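Local coordinates for type II restriction enzyme MUNI (Mycoplasma, PDB 1D02), which recognises the double-stranded DNA sequence 5'-CAATTG-3' as a homodimer and cleaves it after the first C, at residues D[13-18]-D[28-33]; D[150-155]-D[175-180]. The protein carries 1 engineered substitution. All blocks are in the same frame, centred on the assembly; numbering follows the deposited sequence.

Contact 1: D[13-18]-D[28-33]; sequences QALAGL and YNVFNA
The side-chain amide of Asn-29 is the flat group of this contact, and Leu-18 lies over one of its faces. Leu-18 CD2 sits almost straight above Asn-29 CG at 3.9 Å. CD1 of the same leucine lies over the same face, nearer Asn-29 ND2. The two side chains cross at about a right angle. With CG between the backbone N and the carbonyl carbon (chi1 61°), the amide stands beside Leu-18 with a face toward it. The amide is held at both polar atoms by the loop before the helix: OD1 accepts from Asn-26 N, and ND2 donates to Glu-24 O. Leu-18 CD2 also reaches the backbone, 3.4 Å from Asn-29 O, and it touches Ala-33 CB at 4.2 Å. One turn back, Leu-15 CD1 meets Val-30 CG1 at 3.9 Å. Small side chains bring the backbones close at the other end. Ala-14 CB packs tightly against the carbonyl of Ala-33, with CB 3.1 Å from Ala-33 O. Ala-33 CB points toward segment 13-18 and lies 4.1 Å from Leu-15 CA. Val-190 of helix 186-197 touches both Leu-15 and Val-30. The axes of the two short segments approach to 8.6 Å, and their N-to-C directions differ by 144°. This is a roughly antiparallel helical hairpin of consecutive helices, 12-21 and 27-34, packed through alanine and branched aliphatic side chains.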
loop_
_atom_site.group_PDB
_atom_site.type_symbol
_atom_site.label_atom_id
_atom_site.label_comp_id
_atom_site.label_asym_id
_atom_site.label_seq_id
_atom_site.Cartn_x
_atom_site.Cartn_y
_atom_site.Cartn_z
ATOM N N GLN D 13 19.040 -15.122 -26.651
ATOM C CA GLN D 13 19.624 -14.613 -27.893
ATOM C C GLN D 13 18.781 -13.477 -28.473
ATOM O O GLN D 13 19.337 -12.506 -29.007
ATOM C CB GLN D 13 19.772 -15.729 -28.933
ATOM C CG GLN D 13 20.735 -16.851 -28.493
ATOM C CD GLN D 13 19.989 -18.076 -27.977
ATOM O OE1 GLN D 13 18.958 -17.949 -27.294
ATOM N NE2 GLN D 13 20.507 -19.278 -28.300
ATOM N N ALA D 14 17.455 -13.582 -28.368
ATOM C CA ALA D 14 16.588 -12.532 -28.895
ATOM C C ALA D 14 16.798 -11.265 -28.076
ATOM O O ALA D 14 16.816 -10.180 -28.639
ATOM C CB ALA D 14 15.126 -12.932 -28.844
ATOM N N LEU D 15 16.962 -11.405 -26.759
ATOM C CA LEU D 15 17.202 -10.224 -25.913
ATOM C C LEU D 15 18.565 -9.589 -26.249
ATOM O O LEU D 15 18.705 -8.342 -26.300
ATOM C CB LEU D 15 17.150 -10.608 -24.426
ATOM C CG LEU D 15 17.477 -9.476 -23.435
ATOM C CD1 LEU D 15 16.509 -8.299 -23.660
ATOM C CD2 LEU D 15 17.356 -9.952 -22.010
ATOM N N ALA D 16 19.574 -10.434 -26.480
ATOM C CA ALA D 16 20.892 -9.905 -26.832
ATOM C C ALA D 16 20.781 -9.146 -28.167
ATOM O O ALA D 16 21.441 -8.121 -28.367
ATOM C CB ALA D 16 21.920 -11.042 -26.924
ATOM N N GLY D 17 19.945 -9.634 -29.076
ATOM C CA GLY D 17 19.760 -8.940 -30.346
ATOM C C GLY D 17 19.155 -7.548 -30.125
ATOM O O GLY D 17 19.566 -6.576 -30.758
ATOM N N LEU D 18 18.166 -7.462 -29.238
ATOM C CA LEU D 18 17.539 -6.170 -28.923
ATOM C C LEU D 18 18.599 -5.240 -28.354
ATOM O O LEU D 18 18.706 -4.069 -28.758
ATOM C CB LEU D 18 16.392 -6.366 -27.910
ATOM C CG LEU D 18 15.738 -5.099 -27.360
ATOM C CD1 LEU D 18 15.070 -4.297 -28.465
ATOM C CD2 LEU D 18 14.699 -5.485 -26.315
ATOM N N TYR D 28 8.654 -3.769 -21.499
ATOM C CA TYR D 28 7.896 -4.450 -22.536
ATOM C C TYR D 28 8.723 -5.007 -23.686
ATOM O O TYR D 28 8.581 -6.202 -24.023
ATOM C CB TYR D 28 6.800 -3.527 -23.064
ATOM C CG TYR D 28 5.950 -2.990 -21.945
ATOM C CD1 TYR D 28 6.209 -1.734 -21.366
ATOM C CD2 TYR D 28 4.919 -3.751 -21.425
ATOM C CE1 TYR D 28 5.429 -1.270 -20.280
ATOM C CE2 TYR D 28 4.151 -3.305 -20.369
ATOM C CZ TYR D 28 4.402 -2.080 -19.799
ATOM O OH TYR D 28 3.621 -1.698 -18.732
ATOM N N ASN D 29 9.578 -4.200 -24.313
ATOM C CA ASN D 29 10.316 -4.807 -25.429
ATOM C C ASN D 29 11.341 -5.846 -24.954
ATOM O O ASN D 29 11.607 -6.823 -25.649
ATOM C CB ASN D 29 10.908 -3.752 -26.410
ATOM C CG ASN D 29 11.918 -2.797 -25.782
ATOM O OD1 ASN D 29 12.307 -2.914 -24.628
ATOM N ND2 ASN D 29 12.370 -1.837 -26.592
ATOM N N VAL D 30 11.842 -5.677 -23.741
ATOM C CA VAL D 30 12.795 -6.621 -23.160
ATOM C C VAL D 30 12.102 -7.979 -22.928
ATOM O O VAL D 30 12.597 -9.031 -23.369
ATOM C CB VAL D 30 13.354 -6.068 -21.814
ATOM C CG1 VAL D 30 13.953 -7.181 -20.939
ATOM C CG2 VAL D 30 14.419 -4.990 -22.103
ATOM N N PHE D 31 10.949 -7.981 -22.261
ATOM C CA PHE D 31 10.308 -9.269 -22.034
ATOM C C PHE D 31 9.721 -9.860 -23.312
ATOM O O PHE D 31 9.725 -11.084 -23.471
ATOM C CB PHE D 31 9.239 -9.175 -20.931
ATOM C CG PHE D 31 9.802 -9.371 -19.548
ATOM C CD1 PHE D 31 9.883 -8.312 -18.643
ATOM C CD2 PHE D 31 10.298 -10.623 -19.163
ATOM C CE1 PHE D 31 10.441 -8.502 -17.391
ATOM C CE2 PHE D 31 10.863 -10.812 -17.902
ATOM C CZ PHE D 31 10.930 -9.747 -17.017
ATOM N N ASN D 32 9.205 -9.021 -24.212
ATOM C CA ASN D 32 8.672 -9.549 -25.469
ATOM C C ASN D 32 9.798 -10.244 -26.226
ATOM O O ASN D 32 9.597 -11.311 -26.815
ATOM C CB ASN D 32 8.087 -8.425 -26.334
ATOM C CG ASN D 32 6.724 -7.982 -25.861
ATOM O OD1 ASN D 32 6.315 -6.826 -26.064
ATOM N ND2 ASN D 32 5.985 -8.904 -25.266
ATOM N N ALA D 33 10.989 -9.664 -26.212
ATOM C CA ALA D 33 12.088 -10.308 -26.927
ATOM C C ALA D 33 12.487 -11.627 -26.279
ATOM O O ALA D 33 12.625 -12.654 -26.953
ATOM C CB ALA D 33 13.315 -9.376 -26.993
#

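Contact 2: D[150-155]-D[175-180]; sequences VVFEGD and DNYFMW
Strands 148-153 and 177-180 are the two parallel strands of a beta-alpha-beta unit, with helix 160-170 between them in the chain. They belong to the mixed central sheet of this PD-(D/E)XK-clan nuclease, and 177-180 is one of its two outermost strands within the chain. Four backbone hydrogen bonds join the segments. Val-150 N donates to Asn-176 O, and Phe-178 N to Val-150 O. Phe-152 N then donates to Phe-178 O at 2.9 Å, nearly straight at 164°, and Trp-180 N to Phe-152 O.

Val-150, Phe-152, Tyr-177 and Met-179 share the face toward helix 160-170, where Ile-166 touches Phe-152 and Met-179. The Phe-152 ring carries Val-150 CG1 on one face, 3.6 Å above the plane and toward the rim. Tyr-177 CB meets the edge of that ring, 3.8 Å from Phe-152 CE1. Met-179 bends at chi2 (-80°). Its SD touches Phe-152 CB and lies 5.0 Å from the centroid of the Phe-152 ring, an oblique Met-aromatic contact.

Val-151, Glu-153, Phe-178 and Trp-180 are on the other face; all but Glu-153 touch Leu-189 of helix 186-197. Val-151 CG1 packs on Trp-180 CB and approaches the edge of the Phe-178 ring. Glu-153 lies beside Trp-180, its carboxylate plane turned 68° from the indole. Its OE2 meets the indole edge, 3.4 Å from Trp-180 CE3. Trp-180 NE1 donates to Ser-185 O. Where the strands part, one water accepts from Gly-154 N at 2.8 Å and donates to Trp-180 O at 2.7 Å.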
loop_
_atom_site.group_PDB
_atom_site.type_symbol
_atom_site.label_atom_id
_atom_site.label_comp_id
_atom_site.label_asym_id
_atom_site.label_seq_id
_atom_site.Cartn_x
_atom_site.Cartn_y
_atom_site.Cartn_z
ATOM N N VAL D 150 6.685 -5.819 -8.306
ATOM C CA VAL D 150 6.753 -4.377 -8.526
ATOM C C VAL D 150 8.170 -4.043 -9.006
ATOM O O VAL D 150 9.157 -4.377 -8.349
ATOM C CB VAL D 150 6.449 -3.583 -7.224
ATOM C CG1 VAL D 150 6.620 -2.089 -7.475
ATOM C CG2 VAL D 150 4.998 -3.860 -6.732
ATOM N N VAL D 151 8.253 -3.443 -10.190
ATOM C CA VAL D 151 9.543 -3.026 -10.740
ATOM C C VAL D 151 9.662 -1.514 -10.581
ATOM O O VAL D 151 8.798 -0.763 -11.070
ATOM C CB VAL D 151 9.660 -3.400 -12.225
ATOM C CG1 VAL D 151 10.982 -2.874 -12.791
ATOM C CG2 VAL D 151 9.579 -4.937 -12.373
ATOM N N PHE D 152 10.698 -1.075 -9.867
ATOM C CA PHE D 152 10.946 0.355 -9.646
ATOM C C PHE D 152 11.956 0.818 -10.689
ATOM O O PHE D 152 12.842 0.050 -11.085
ATOM C CB PHE D 152 11.501 0.610 -8.240
ATOM C CG PHE D 152 10.522 0.304 -7.126
ATOM C CD1 PHE D 152 10.538 -0.936 -6.482
ATOM C CD2 PHE D 152 9.585 1.246 -6.733
ATOM C CE1 PHE D 152 9.626 -1.239 -5.458
ATOM C CE2 PHE D 152 8.664 0.960 -5.711
ATOM C CZ PHE D 152 8.681 -0.285 -5.070
ATOM N N GLU D 153 11.826 2.075 -11.105
ATOM C CA GLU D 153 12.685 2.668 -12.139
ATOM C C GLU D 153 12.906 4.121 -11.762
ATOM O O GLU D 153 12.123 4.679 -10.995
ATOM C CB GLU D 153 11.978 2.641 -13.502
ATOM C CG GLU D 153 11.737 1.236 -14.065
ATOM C CD GLU D 153 10.970 1.220 -15.399
ATOM O OE1 GLU D 153 10.576 2.286 -15.914
ATOM O OE2 GLU D 153 10.740 0.102 -15.923
ATOM N N GLY D 154 13.950 4.733 -12.321
ATOM C CA GLY D 154 14.221 6.139 -12.025
ATOM C C GLY D 154 15.240 6.314 -10.910
ATOM O O GLY D 154 15.765 5.343 -10.353
ATOM N N ASP D 155 15.526 7.562 -10.556
ATOM C CA ASP D 155 16.511 7.795 -9.501
ATOM C C ASP D 155 16.120 7.203 -8.139
ATOM O O ASP D 155 16.981 6.994 -7.275
ATOM C CB ASP D 155 16.801 9.303 -9.401
ATOM C CG ASP D 155 17.674 9.791 -10.536
ATOM O OD1 ASP D 155 17.692 11.005 -10.815
ATOM O OD2 ASP D 155 18.360 8.955 -11.148
ATOM N N ASP D 175 12.102 -10.871 -3.061
ATOM C CA ASP D 175 12.076 -11.133 -4.488
ATOM C C ASP D 175 10.844 -10.590 -5.204
ATOM O O ASP D 175 10.760 -10.679 -6.432
ATOM C CB ASP D 175 12.198 -12.640 -4.767
ATOM C CG ASP D 175 13.517 -13.228 -4.270
ATOM O OD1 ASP D 175 14.483 -12.469 -4.032
ATOM O OD2 ASP D 175 13.591 -14.471 -4.131
ATOM N N ASN D 176 9.889 -10.047 -4.443
ATOM C CA ASN D 176 8.680 -9.498 -5.036
ATOM C C ASN D 176 8.803 -8.059 -5.557
ATOM O O ASN D 176 7.822 -7.464 -5.987
ATOM C CB ASN D 176 7.504 -9.677 -4.077
ATOM C CG ASN D 176 7.006 -11.118 -4.082
ATOM O OD1 ASN D 176 7.160 -11.845 -3.101
ATOM N ND2 ASN D 176 6.459 -11.544 -5.213
ATOM N N TYR D 177 10.013 -7.500 -5.504
ATOM C CA TYR D 177 10.235 -6.206 -6.150
ATOM C C TYR D 177 11.599 -6.274 -6.817
ATOM O O TYR D 177 12.411 -7.151 -6.488
ATOM C CB TYR D 177 10.204 -5.032 -5.161
ATOM C CG TYR D 177 11.411 -4.945 -4.262
ATOM C CD1 TYR D 177 12.538 -4.215 -4.642
ATOM C CD2 TYR D 177 11.423 -5.601 -3.044
ATOM C CE1 TYR D 177 13.653 -4.143 -3.817
ATOM C CE2 TYR D 177 12.517 -5.536 -2.203
ATOM C CZ TYR D 177 13.630 -4.805 -2.592
ATOM O OH TYR D 177 14.697 -4.749 -1.736
ATOM N N PHE D 178 11.841 -5.394 -7.784
ATOM C CA PHE D 178 13.159 -5.336 -8.426
ATOM C C PHE D 178 13.457 -3.881 -8.736
ATOM O O PHE D 178 12.576 -3.156 -9.217
ATOM C CB PHE D 178 13.197 -6.149 -9.728
ATOM C CG PHE D 178 14.484 -5.996 -10.492
ATOM C CD1 PHE D 178 15.658 -6.635 -10.065
ATOM C CD2 PHE D 178 14.529 -5.214 -11.643
ATOM C CE1 PHE D 178 16.857 -6.494 -10.788
ATOM C CE2 PHE D 178 15.721 -5.067 -12.366
ATOM C CZ PHE D 178 16.877 -5.705 -11.941
ATOM N N MET D 179 14.687 -3.463 -8.451
ATOM C CA MET D 179 15.141 -2.090 -8.698
ATOM C C MET D 179 15.877 -2.097 -10.036
ATOM O O MET D 179 17.008 -2.587 -10.109
ATOM C CB MET D 179 16.125 -1.646 -7.601
ATOM C CG MET D 179 15.556 -1.667 -6.209
ATOM S SD MET D 179 14.561 -0.205 -5.931
ATOM C CE MET D 179 14.046 -0.434 -4.237
ATOM N N TRP D 180 15.250 -1.566 -11.088
ATOM C CA TRP D 180 15.884 -1.549 -12.402
ATOM C C TRP D 180 16.529 -0.172 -12.511
ATOM O O TRP D 180 15.871 0.812 -12.836
ATOM C CB TRP D 180 14.839 -1.768 -13.501
ATOM C CG TRP D 180 15.447 -2.160 -14.834
ATOM C CD1 TRP D 180 16.729 -2.593 -15.059
ATOM C CD2 TRP D 180 14.799 -2.138 -16.112
ATOM N NE1 TRP D 180 16.916 -2.837 -16.403
ATOM C CE2 TRP D 180 15.749 -2.563 -17.070
ATOM C CE3 TRP D 180 13.510 -1.799 -16.539
ATOM C CZ2 TRP D 180 15.452 -2.651 -18.425
ATOM C CZ3 TRP D 180 13.207 -1.892 -17.906
ATOM C CH2 TRP D 180 14.175 -2.313 -18.828
HETATM O O HOH W 1 15.868 3.344 -13.824
#

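Overall arrangement
Contact 1 comes first in the chain. It folds helix 27-34 back on helix 12-21 and closes a loop of nine residues. The chain then enters the sheet at strand 40-44, passes through strands 84-88 and 93-101, and reaches strand 148-153. Contact 2 closes the next loop, which carries helix 160-170 and returns at strand 177-180. The two loops follow in series and neither nest nor cross. Their centres are about 19 Å apart, yet they touch where Val-30 CG2 lies 4.2 Å from Trp-180 CH2. Helix 186-197 packs against both, on the sheet face that carries Val-151, Phe-178 and Trp-180, and so lies against the N-terminal hairpin and the sheet.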